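Local coordinates for protein macrolide 2'-phosphotransferase MphH (Brachybacterium faecium, PDB 5UXD) that probably transfers a phosphate group from a nucleotide to the 2'-hydroxyl of macrolide antibiotics, and binds azithromycin, at residues A[127-132]-A[246-251]; A[145-150]-A[220-225]; A[187-192]-A[260-265]; A[193-198]-A[226-231]. One frame throughout, in Å; residues are numbered along the deposited sequence.

In the fold
All four contacts belong to the mainly helical part of a kinase-like phosphotransferase fold, with contact 4 forming part of the azithromycin pocket. Glu198 and Phe231 of contact 4 line that pocket, and Glu198 comes within about 3 Å, side chain to side chain, of His203, which binds magnesium in another structure of the protein. Contact 2 has its centre about 10 Å from that of contact 4; Ala221 and Gly223 bond to strand 193-195. Asp224 OD2 of contact 2 reaches His262 NE2 at 2.7 Å, tying in contact 3, whose His262 side chain is about 13 Å from the drug. Contact 1 lies about 12 Å from contact 4, centre to centre, and packs Leu132 CD2 3.5 Å from Asp228 OD2.

Contact 1: A[127-132]-A[246-251]; sequences SVVAQL and QAYAEG
Helices 119-133 and 238-250 illustrate how small residues let two helices approach closely: their axes come within 7.6 Å in these segments, at a crossing angle of -35°. The apolar packing rests on Val129, Ala130 and Tyr248. Tyr248 has CG anti to its backbone N (chi1 -177°), which carries the ring to the neighbouring helix; its CD1-CE1 side lies along the backbone of Val129 and Ala130, with Ala130 N at the ring edge. Val129 CG1 meets Tyr248 CE1 obliquely at 3.7 Å. The methyl of Ala130 presses against the last turn, with CB 3.4 Å from Tyr248 O and 3.7 Å from the CA of Gly251, which has no side chain to intervene.

Polar links are few. No direct hydrogen bond joins the segments, but one water donates to Ala247 O at 2.7 Å and also bonds to Ser127 OG at 2.8 Å. Ser127 OG is held as well by Arg123 O in its own helix, and Tyr248 OH bonds to His133 ND1, one turn further along helix 119-133.

Close apolar packing thus does most of the joining; the water bridges Ser127 to Ala247 O, and the bond from Tyr248 OH to His133 should help fix the ring's position.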
# COMPACT_ATOMS: atom_id res chain seq x y z
N SER A 127 0.30 -2.63 -16.59
CA SER A 127 1.70 -2.55 -17.00
C SER A 127 2.62 -2.39 -15.79
O SER A 127 3.66 -3.06 -15.70
CB SER A 127 1.91 -1.39 -17.98
OG SER A 127 1.28 -1.66 -19.22
N VAL A 128 2.26 -1.51 -14.86
CA VAL A 128 3.12 -1.33 -13.69
C VAL A 128 3.17 -2.61 -12.86
O VAL A 128 4.24 -3.04 -12.42
CB VAL A 128 2.65 -0.12 -12.85
CG1 VAL A 128 3.33 -0.11 -11.47
CG2 VAL A 128 2.94 1.17 -13.59
N VAL A 129 2.03 -3.28 -12.70
CA VAL A 129 2.00 -4.45 -11.83
C VAL A 129 2.81 -5.59 -12.44
O VAL A 129 3.53 -6.31 -11.74
CB VAL A 129 0.54 -4.84 -11.52
CG1 VAL A 129 0.47 -6.12 -10.70
CG2 VAL A 129 -0.16 -3.70 -10.77
N ALA A 130 2.77 -5.72 -13.77
CA ALA A 130 3.58 -6.76 -14.42
C ALA A 130 5.07 -6.49 -14.21
O ALA A 130 5.85 -7.43 -13.99
CB ALA A 130 3.25 -6.85 -15.90
N GLN A 131 5.48 -5.22 -14.29
CA GLN A 131 6.88 -4.87 -14.05
C GLN A 131 7.27 -5.15 -12.60
O GLN A 131 8.35 -5.69 -12.34
CB GLN A 131 7.14 -3.40 -14.39
CG GLN A 131 7.99 -3.19 -15.63
CD GLN A 131 8.79 -1.88 -15.61
OE1 GLN A 131 8.34 -0.88 -15.06
NE2 GLN A 131 9.97 -1.90 -16.22
N LEU A 132 6.41 -4.78 -11.66
CA LEU A 132 6.68 -5.07 -10.25
C LEU A 132 6.77 -6.58 -10.02
O LEU A 132 7.68 -7.06 -9.33
CB LEU A 132 5.59 -4.46 -9.37
CG LEU A 132 5.74 -4.77 -7.88
CD1 LEU A 132 6.98 -4.12 -7.30
CD2 LEU A 132 4.50 -4.39 -7.09
N GLN A 246 -5.28 -7.82 -19.48
CA GLN A 246 -4.58 -7.97 -20.76
C GLN A 246 -3.23 -7.28 -20.74
O GLN A 246 -2.22 -7.85 -21.16
CB GLN A 246 -5.46 -7.42 -21.89
CG GLN A 246 -4.73 -7.23 -23.21
CD GLN A 246 -4.58 -8.54 -23.96
OE1 GLN A 246 -5.35 -9.48 -23.72
NE2 GLN A 246 -3.60 -8.62 -24.86
N ALA A 247 -3.18 -6.05 -20.22
CA ALA A 247 -1.91 -5.35 -20.07
C ALA A 247 -0.99 -6.08 -19.10
O ALA A 247 0.23 -6.16 -19.33
CB ALA A 247 -2.16 -3.90 -19.61
N TYR A 248 -1.55 -6.66 -18.03
CA TYR A 248 -0.74 -7.46 -17.11
C TYR A 248 -0.07 -8.64 -17.82
O TYR A 248 1.13 -8.87 -17.67
CB TYR A 248 -1.64 -7.96 -15.97
CG TYR A 248 -0.95 -8.73 -14.87
CD1 TYR A 248 0.10 -8.18 -14.15
CD2 TYR A 248 -1.39 -10.01 -14.53
CE1 TYR A 248 0.73 -8.89 -13.13
CE2 TYR A 248 -0.78 -10.72 -13.52
CZ TYR A 248 0.27 -10.16 -12.82
OH TYR A 248 0.87 -10.87 -11.80
N ALA A 249 -0.85 -9.40 -18.59
CA ALA A 249 -0.27 -10.54 -19.31
C ALA A 249 0.70 -10.07 -20.38
O ALA A 249 1.75 -10.69 -20.60
CB ALA A 249 -1.39 -11.38 -19.92
N GLU A 250 0.40 -8.96 -21.05
CA GLU A 250 1.32 -8.42 -22.04
C GLU A 250 2.68 -8.09 -21.42
O GLU A 250 3.71 -8.20 -22.10
CB GLU A 250 0.71 -7.20 -22.72
CG GLU A 250 -0.37 -7.55 -23.74
CD GLU A 250 -1.11 -6.33 -24.29
OE1 GLU A 250 -0.84 -5.20 -23.85
OE2 GLU A 250 -1.99 -6.53 -25.16
N GLY A 251 2.71 -7.72 -20.14
CA GLY A 251 3.95 -7.46 -19.45
C GLY A 251 4.65 -8.65 -18.83
O GLY A 251 5.66 -8.48 -18.15
O HOH W 1 1.54 -4.14 -20.52

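Contact 2: A[145-150]-A[220-225]; sequences IEVRSP and AAVGDP
Ile145 shows how a branched side chain can follow a neighbouring backbone step by step. Its CB sits 3.6 Å from Ala220 O, and the CG2 branch stays beside the same carbonyl. CG1 takes the crowded position between the backbone N and the carbonyl carbon (chi1 62°), and the extended second torsion carries CD1 on to Ala221 CA at 3.9 Å. Ile145 CD1 also lies 4.2 Å from Val222 CG2.

Beyond Ile145 the backbones run nearly parallel, 17° apart, and form a single parallel beta bridge between Val147 and Val222. Val222 uses both its amide and its carbonyl: its N donates to Glu146 O at 2.9 Å, within the carbonyl plane, and its O accepts from Arg148 N at 2.9 Å, the donor standing above the plane. The Val147 and Val222 side chains lie side by side, their CG1 atoms 4.0 Å apart. A water extends the pairing at the Ile145 end, donating to Ala220 O and accepting from Glu146 N.

Segment 220-225 enters the Gly-Asp-Pro sequence familiar in aminoglycoside phosphotransferase relatives. Its Ala221 and Gly223 bond to strand 193-195, so it is sandwiched between that strand and segment 145-150. Ile145 also packs on Val64 of helix 59-72, and at the far end Ser149 caps helix 150-167 through Gln152 N.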
# COMPACT_ATOMS: atom_id res chain seq x y z
N ILE A 145 11.45 -8.11 3.79
CA ILE A 145 10.00 -8.24 3.71
C ILE A 145 9.58 -9.69 3.92
O ILE A 145 10.37 -10.64 3.75
CB ILE A 145 9.49 -7.70 2.36
CG1 ILE A 145 10.07 -8.52 1.21
CG2 ILE A 145 9.83 -6.23 2.21
CD1 ILE A 145 9.49 -8.15 -0.17
N GLU A 146 8.32 -9.86 4.31
CA GLU A 146 7.74 -11.19 4.45
C GLU A 146 7.71 -11.90 3.10
O GLU A 146 7.56 -11.28 2.05
CB GLU A 146 6.32 -11.09 5.00
CG GLU A 146 6.24 -10.81 6.49
CD GLU A 146 6.75 -11.96 7.34
OE1 GLU A 146 5.91 -12.66 7.96
OE2 GLU A 146 7.99 -12.16 7.41
N VAL A 147 7.87 -13.22 3.15
CA VAL A 147 7.85 -14.06 1.96
C VAL A 147 6.91 -15.24 2.23
O VAL A 147 7.09 -15.95 3.22
CB VAL A 147 9.26 -14.58 1.61
CG1 VAL A 147 9.21 -15.54 0.42
CG2 VAL A 147 10.21 -13.41 1.34
N ARG A 148 5.92 -15.43 1.36
CA ARG A 148 4.99 -16.55 1.45
C ARG A 148 4.94 -17.26 0.10
O ARG A 148 4.63 -16.63 -0.92
CB ARG A 148 3.59 -16.08 1.86
CG ARG A 148 3.47 -15.64 3.32
CD ARG A 148 2.06 -15.13 3.64
NE ARG A 148 1.97 -14.64 5.02
CZ ARG A 148 0.93 -13.96 5.51
NH1 ARG A 148 -0.12 -13.69 4.75
NH2 ARG A 148 0.95 -13.55 6.77
N SER A 149 5.22 -18.57 0.10
CA SER A 149 5.00 -19.56 -0.94
C SER A 149 3.53 -19.50 -1.36
O SER A 149 2.74 -18.86 -0.66
CB SER A 149 5.34 -20.95 -0.42
OG SER A 149 4.39 -21.35 0.56
N PRO A 150 3.10 -20.04 -2.50
CA PRO A 150 1.64 -20.22 -2.69
C PRO A 150 0.99 -21.02 -1.57
O PRO A 150 -0.11 -20.67 -1.12
CB PRO A 150 1.55 -20.92 -4.04
CG PRO A 150 2.76 -20.44 -4.79
CD PRO A 150 3.84 -20.29 -3.75
N ALA A 220 4.75 -4.10 1.35
CA ALA A 220 5.28 -5.00 0.33
C ALA A 220 5.68 -6.34 0.94
O ALA A 220 6.12 -6.41 2.09
CB ALA A 220 6.49 -4.37 -0.36
N ALA A 221 5.52 -7.39 0.15
CA ALA A 221 5.75 -8.77 0.56
C ALA A 221 5.81 -9.64 -0.68
O ALA A 221 5.16 -9.34 -1.68
CB ALA A 221 4.65 -9.25 1.51
N VAL A 222 6.57 -10.73 -0.60
CA VAL A 222 6.44 -11.74 -1.66
C VAL A 222 5.26 -12.64 -1.32
O VAL A 222 5.15 -13.16 -0.20
CB VAL A 222 7.75 -12.54 -1.83
CG1 VAL A 222 7.51 -13.75 -2.76
CG2 VAL A 222 8.84 -11.64 -2.40
N GLY A 223 4.37 -12.81 -2.29
CA GLY A 223 3.15 -13.55 -2.04
C GLY A 223 2.15 -13.45 -3.18
O GLY A 223 2.52 -13.49 -4.35
N ASP A 224 0.88 -13.32 -2.83
CA ASP A 224 -0.24 -13.49 -3.77
C ASP A 224 -0.27 -12.37 -4.81
O ASP A 224 -0.49 -11.21 -4.45
CB ASP A 224 -1.54 -13.53 -2.95
CG ASP A 224 -2.80 -13.82 -3.80
OD1 ASP A 224 -2.74 -13.84 -5.04
OD2 ASP A 224 -3.86 -14.02 -3.18
N PRO A 225 -0.08 -12.68 -6.11
CA PRO A 225 -0.15 -11.63 -7.14
C PRO A 225 -1.48 -10.87 -7.17
O PRO A 225 -1.51 -9.71 -7.60
CB PRO A 225 0.05 -12.42 -8.44
CG PRO A 225 0.83 -13.66 -8.02
CD PRO A 225 0.30 -14.00 -6.65
O HOH W 2 6.39 -7.75 4.50

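Contact 3: A[187-192]-A[260-265]; sequences CWPGHS and ARHCTE
The irregular chain at 187-189 crosses close to helix 259-268, its Cys187 CA only 4.8 Å from the CA of His262. That approach brings the carbonyl of Cys187 over one face of the imidazole, with Cys187 O 3.0 Å from His262 CG and offset toward the rim. The oxygen makes no hydrogen bond to the ring it covers; its polar partner is Trp256 NE1. His262 has CG anti to the backbone N (chi1 -177°), which sends the ring straight out of the helix into the loop.

There the CE1 corner points at a face of Trp188, 3.6 Å from both CE3 and CZ3. This is an edge-to-face pair, its centroids 4.7 Å apart and its planes at 60°. Pro189 CD comes up near His262 NE2 as a looser neighbour.

In this kinase-like fold the contact joins the loop between helix 172-183 and strand 193-195 to helix 259-268, away from the annotated sites. Both nitrogens of the buried His262 are engaged, NE2 by Asp224 OD2 and ND1 by NE1 of Trp181, whose ring stacks with Trp188 and whose carbonyl takes the Trp188 NE1. Since an indole N-H can only donate, this is consistent with a proton on His262 NE2, a state the carboxylate would probably stabilise.

The buried Cys187 SG lies 3.5 Å from CD of Arg261, an exposed residue whose chain bends at its third torsion (-52°) and whose NH1 forms a salt bridge with Asp184.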
# COMPACT_ATOMS: atom_id res chain seq x y z
N CYS A 187 -9.62 -20.44 -6.89
CA CYS A 187 -9.31 -19.05 -6.55
C CYS A 187 -7.82 -18.80 -6.35
O CYS A 187 -7.37 -17.66 -6.51
CB CYS A 187 -10.01 -18.64 -5.25
SG CYS A 187 -11.73 -18.15 -5.42
N TRP A 188 -7.06 -19.82 -6.00
CA TRP A 188 -5.82 -19.51 -5.29
C TRP A 188 -4.61 -19.54 -6.21
O TRP A 188 -4.55 -20.33 -7.17
CB TRP A 188 -5.63 -20.49 -4.12
CG TRP A 188 -6.66 -20.21 -3.10
CD1 TRP A 188 -7.93 -20.74 -3.04
CD2 TRP A 188 -6.57 -19.27 -2.04
NE1 TRP A 188 -8.62 -20.19 -1.98
CE2 TRP A 188 -7.81 -19.29 -1.35
CE3 TRP A 188 -5.56 -18.42 -1.58
CZ2 TRP A 188 -8.06 -18.48 -0.24
CZ3 TRP A 188 -5.81 -17.62 -0.47
CH2 TRP A 188 -7.05 -17.66 0.19
N PRO A 189 -3.62 -18.70 -5.92
CA PRO A 189 -2.46 -18.58 -6.80
C PRO A 189 -1.57 -19.80 -6.76
O PRO A 189 -1.45 -20.48 -5.73
CB PRO A 189 -1.72 -17.35 -6.26
CG PRO A 189 -2.13 -17.28 -4.80
CD PRO A 189 -3.57 -17.72 -4.81
N GLY A 190 -0.90 -20.05 -7.88
CA GLY A 190 0.10 -21.09 -8.02
C GLY A 190 1.52 -20.59 -8.08
O GLY A 190 2.44 -21.39 -8.31
N HIS A 191 1.74 -19.28 -7.91
CA HIS A 191 3.07 -18.70 -7.87
C HIS A 191 2.99 -17.43 -7.04
O HIS A 191 1.92 -16.81 -6.93
CB HIS A 191 3.64 -18.41 -9.28
CG HIS A 191 2.95 -17.29 -10.00
ND1 HIS A 191 1.63 -17.35 -10.41
CD2 HIS A 191 3.41 -16.07 -10.40
CE1 HIS A 191 1.31 -16.23 -11.03
NE2 HIS A 191 2.36 -15.43 -11.03
N SER A 192 4.12 -17.09 -6.42
CA SER A 192 4.35 -15.93 -5.57
C SER A 192 5.22 -14.91 -6.29
O SER A 192 6.11 -15.27 -7.07
CB SER A 192 5.02 -16.34 -4.26
OG SER A 192 4.26 -17.30 -3.57
N ALA A 260 -10.30 -13.09 -10.81
CA ALA A 260 -11.25 -12.03 -10.49
C ALA A 260 -12.16 -12.46 -9.34
O ALA A 260 -12.43 -11.68 -8.42
CB ALA A 260 -12.06 -11.62 -11.73
N ARG A 261 -12.59 -13.73 -9.37
CA ARG A 261 -13.39 -14.28 -8.28
C ARG A 261 -12.65 -14.15 -6.95
O ARG A 261 -13.19 -13.63 -5.97
CB ARG A 261 -13.73 -15.74 -8.59
CG ARG A 261 -14.37 -16.54 -7.45
CD ARG A 261 -14.33 -18.06 -7.77
NE ARG A 261 -14.89 -18.35 -9.09
CZ ARG A 261 -14.51 -19.36 -9.86
NH1 ARG A 261 -13.56 -20.21 -9.47
NH2 ARG A 261 -15.08 -19.54 -11.05
N HIS A 262 -11.40 -14.63 -6.92
CA HIS A 262 -10.51 -14.52 -5.77
C HIS A 262 -10.43 -13.09 -5.23
O HIS A 262 -10.51 -12.86 -4.02
CB HIS A 262 -9.12 -15.03 -6.20
CG HIS A 262 -8.10 -15.07 -5.10
ND1 HIS A 262 -8.30 -15.72 -3.91
CD2 HIS A 262 -6.84 -14.56 -5.05
CE1 HIS A 262 -7.21 -15.60 -3.16
NE2 HIS A 262 -6.32 -14.90 -3.82
N CYS A 263 -10.27 -12.11 -6.13
CA CYS A 263 -10.12 -10.71 -5.70
C CYS A 263 -11.32 -10.24 -4.89
O CYS A 263 -11.16 -9.61 -3.84
CB CYS A 263 -9.92 -9.79 -6.91
SG CYS A 263 -8.33 -9.87 -7.72
N THR A 264 -12.53 -10.51 -5.38
CA THR A 264 -13.73 -10.05 -4.68
C THR A 264 -13.92 -10.79 -3.35
O THR A 264 -14.33 -10.19 -2.35
CB THR A 264 -14.96 -10.21 -5.58
OG1 THR A 264 -15.00 -9.10 -6.49
CG2 THR A 264 -16.27 -10.23 -4.77
N GLU A 265 -13.65 -12.10 -3.33
CA GLU A 265 -13.74 -12.83 -2.06
C GLU A 265 -12.73 -12.29 -1.06
O GLU A 265 -13.04 -12.12 0.12
CB GLU A 265 -13.52 -14.33 -2.28
CG GLU A 265 -14.63 -14.98 -3.09
CD GLU A 265 -15.99 -14.52 -2.64
OE1 GLU A 265 -16.46 -14.98 -1.57
OE2 GLU A 265 -16.59 -13.69 -3.35

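Contact 4: A[193-198]-A[226-231]; sequences VLTHGE and AKDLMF. With ZIT (azithromycin), chain C.
The carboxylate of Asp228 grips two successive backbone amides like a fork. OD2 accepts from His196 N at 2.9 Å and OD1 from Gly197 N at 2.9 Å, the latter almost straight at 176°; each oxygen uses its syn lone pair. Asp228 OD2 has a further partner in His133 NE2. Within the loop, Glu198 N donates to His196 ND1 at 3.0 Å, in the ring plane, while His196 NE2 bonds to Leu215 O.

Water carries the next layer. Thr195 OG1, hydrogen-bonded to Ala221 O, also accepts from a water at 2.8 Å, and that water accepts from Lys227 NZ at 2.7 Å; another donates to Gly197 O and, at longer range, to Lys227 O.

Farther out, Phe231 CE2 touches Glu198 CA at 3.7 Å, and Gly197 O lies at the ring edge. On the drug side, Phe231 CE1 meets azithromycin C17 at 3.5 Å, and Glu198 OE1 approaches its C8B at 3.6 Å.

His-Gly-Glu probably corresponds to the catalytic-loop His-Gly-Asp of aminoglycoside kinases, and the Asp228 clasp resembles that of a conserved aspartate in protein kinases. Binding both amides with a carboxylate probably fixes the loop's course, and with it the placement of Glu198 beside the macrolide and His203, which binds magnesium in another structure of the protein.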
# COMPACT_ATOMS: atom_id res chain seq x y z
N VAL A 193 4.95 -13.62 -6.07
CA VAL A 193 5.68 -12.52 -6.69
C VAL A 193 5.90 -11.45 -5.63
O VAL A 193 5.27 -11.45 -4.58
CB VAL A 193 4.91 -11.91 -7.88
CG1 VAL A 193 4.73 -12.93 -9.03
CG2 VAL A 193 3.55 -11.39 -7.40
N LEU A 194 6.80 -10.51 -5.94
CA LEU A 194 6.90 -9.30 -5.14
C LEU A 194 5.64 -8.47 -5.34
O LEU A 194 5.26 -8.19 -6.48
CB LEU A 194 8.13 -8.50 -5.53
CG LEU A 194 8.24 -7.08 -4.94
CD1 LEU A 194 8.28 -7.12 -3.41
CD2 LEU A 194 9.47 -6.34 -5.48
N THR A 195 4.98 -8.11 -4.24
CA THR A 195 3.76 -7.32 -4.33
C THR A 195 3.89 -6.03 -3.53
O THR A 195 4.67 -5.93 -2.58
CB THR A 195 2.53 -8.10 -3.82
OG1 THR A 195 2.64 -8.34 -2.41
CG2 THR A 195 2.37 -9.44 -4.56
N HIS A 196 3.09 -5.04 -3.93
CA HIS A 196 2.95 -3.80 -3.17
C HIS A 196 2.06 -3.98 -1.94
O HIS A 196 2.44 -3.57 -0.83
CB HIS A 196 2.40 -2.70 -4.08
CG HIS A 196 2.22 -1.38 -3.38
ND1 HIS A 196 1.15 -1.13 -2.54
CD2 HIS A 196 2.96 -0.25 -3.40
CE1 HIS A 196 1.25 0.10 -2.07
NE2 HIS A 196 2.34 0.66 -2.59
N GLY A 197 0.85 -4.53 -2.12
CA GLY A 197 -0.03 -4.88 -1.01
C GLY A 197 -1.19 -3.93 -0.77
O GLY A 197 -2.15 -4.30 -0.07
N GLU A 198 -1.13 -2.71 -1.30
CA GLU A 198 -2.17 -1.73 -1.07
C GLU A 198 -2.24 -0.81 -2.29
O GLU A 198 -2.22 0.42 -2.19
CB GLU A 198 -1.92 -0.96 0.23
CG GLU A 198 -3.12 -0.98 1.17
CD GLU A 198 -2.78 -0.49 2.56
OE1 GLU A 198 -2.59 -1.32 3.47
OE2 GLU A 198 -2.69 0.74 2.74
N ALA A 226 -2.58 -11.51 -6.75
CA ALA A 226 -3.89 -10.86 -6.83
C ALA A 226 -3.99 -9.64 -5.94
O ALA A 226 -4.82 -8.75 -6.19
CB ALA A 226 -4.98 -11.87 -6.46
N LYS A 227 -3.21 -9.60 -4.86
CA LYS A 227 -3.29 -8.47 -3.94
C LYS A 227 -3.18 -7.13 -4.66
O LYS A 227 -3.81 -6.15 -4.25
CB LYS A 227 -2.20 -8.57 -2.88
CG LYS A 227 -2.32 -9.76 -1.97
CD LYS A 227 -1.16 -9.78 -0.98
CE LYS A 227 -1.21 -8.58 -0.04
NZ LYS A 227 -0.21 -8.70 1.06
N ASP A 228 -2.39 -7.09 -5.74
CA ASP A 228 -2.12 -5.83 -6.41
C ASP A 228 -3.12 -5.52 -7.51
O ASP A 228 -3.10 -4.42 -8.07
CB ASP A 228 -0.69 -5.82 -6.99
CG ASP A 228 0.38 -5.66 -5.92
OD1 ASP A 228 0.02 -5.18 -4.83
OD2 ASP A 228 1.56 -6.02 -6.16
N LEU A 229 -3.99 -6.47 -7.85
CA LEU A 229 -5.05 -6.26 -8.80
C LEU A 229 -6.42 -6.17 -8.15
O LEU A 229 -7.36 -5.70 -8.79
CB LEU A 229 -5.07 -7.39 -9.84
CG LEU A 229 -3.79 -7.48 -10.68
CD1 LEU A 229 -3.71 -8.84 -11.41
CD2 LEU A 229 -3.74 -6.34 -11.66
N MET A 230 -6.48 -6.65 -6.92
CA MET A 230 -7.84 -6.64 -6.25
C MET A 230 -8.64 -5.31 -6.05
O MET A 230 -9.89 -5.15 -6.26
CB MET A 230 -7.73 -7.33 -4.90
CG MET A 230 -6.92 -6.55 -3.90
SD MET A 230 -6.88 -7.41 -2.33
CE MET A 230 -8.61 -7.75 -2.10
N PHE A 231 -7.88 -4.24 -5.80
CA PHE A 231 -8.60 -2.98 -5.62
C PHE A 231 -9.20 -2.49 -6.93
O PHE A 231 -10.32 -1.95 -6.96
CB PHE A 231 -7.68 -1.93 -4.97
CG PHE A 231 -7.14 -2.36 -3.62
CD1 PHE A 231 -7.96 -2.43 -2.51
CD2 PHE A 231 -5.81 -2.77 -3.48
CE1 PHE A 231 -7.48 -2.86 -1.28
CE2 PHE A 231 -5.32 -3.20 -2.24
CZ PHE A 231 -6.16 -3.24 -1.15
C1 ZIT C . -9.42 0.25 1.95
C2 ZIT C . -8.07 -0.15 2.64
C3 ZIT C . -8.42 -0.45 4.07
C4 ZIT C . -8.12 0.86 4.85
C5 ZIT C . -8.39 0.71 6.35
C6 ZIT C . -9.62 1.51 6.70
C7 ZIT C . -9.28 3.00 6.88
C8 ZIT C . -10.59 3.79 7.23
C9 ZIT C . -11.07 4.65 6.03
N10 ZIT C . -11.88 3.77 5.03
C11 ZIT C . -11.78 4.20 3.65
C12 ZIT C . -11.73 2.97 2.73
C13 ZIT C . -11.28 3.22 1.29
C14 ZIT C . -10.78 1.91 0.69
C15 ZIT C . -10.64 2.05 -0.81
C16 ZIT C . -9.91 0.80 -1.41
C17 ZIT C . -7.39 -1.23 1.86
C18 ZIT C . -6.71 1.29 4.55
C19 ZIT C . -10.24 0.94 7.98
C20 ZIT C . -10.34 4.64 8.39
C21 ZIT C . -13.26 3.63 5.50
C22 ZIT C . -12.94 5.11 3.28
C23 ZIT C . -10.15 4.26 1.20
O1 ZIT C . -10.38 -0.49 2.03
O6 ZIT C . -10.58 1.40 5.66
O12 ZIT C . -12.99 2.33 2.68
O13 ZIT C . -12.41 3.69 0.52
O14 ZIT C . -9.48 1.58 1.23
C1A ZIT C . -6.52 0.23 7.78
C2A ZIT C . -5.24 0.81 8.34
C3A ZIT C . -4.40 -0.29 8.88
C4A ZIT C . -5.15 -1.08 9.88
C5A ZIT C . -6.56 -1.49 9.43
C6A ZIT C . -7.36 -2.01 10.55
C7A ZIT C . -3.45 1.10 10.63
C8A ZIT C . -2.20 -0.76 9.85
O1A ZIT C . -7.28 1.20 7.11
O2A ZIT C . -4.52 1.53 7.35
N3A ZIT C . -3.15 0.29 9.47
O5A ZIT C . -7.32 -0.37 8.85
C1B ZIT C . -8.46 -2.82 4.52
C2B ZIT C . -7.51 -3.98 4.34
C3B ZIT C . -6.85 -4.39 5.61
C4B ZIT C . -7.85 -4.62 6.67
C5B ZIT C . -8.69 -3.39 6.88
C6B ZIT C . -9.65 -3.68 7.99
C7B ZIT C . -6.02 -5.71 5.33
C8B ZIT C . -4.67 -3.32 5.58
O1B ZIT C . -7.73 -1.61 4.62
O3B ZIT C . -5.99 -3.33 6.07
O4B ZIT C . -7.17 -4.83 7.93
O5B ZIT C . -9.41 -2.97 5.66
O HOH W 3 1.81 -7.26 0.09
O HOH W 4 -3.93 -5.97 -1.00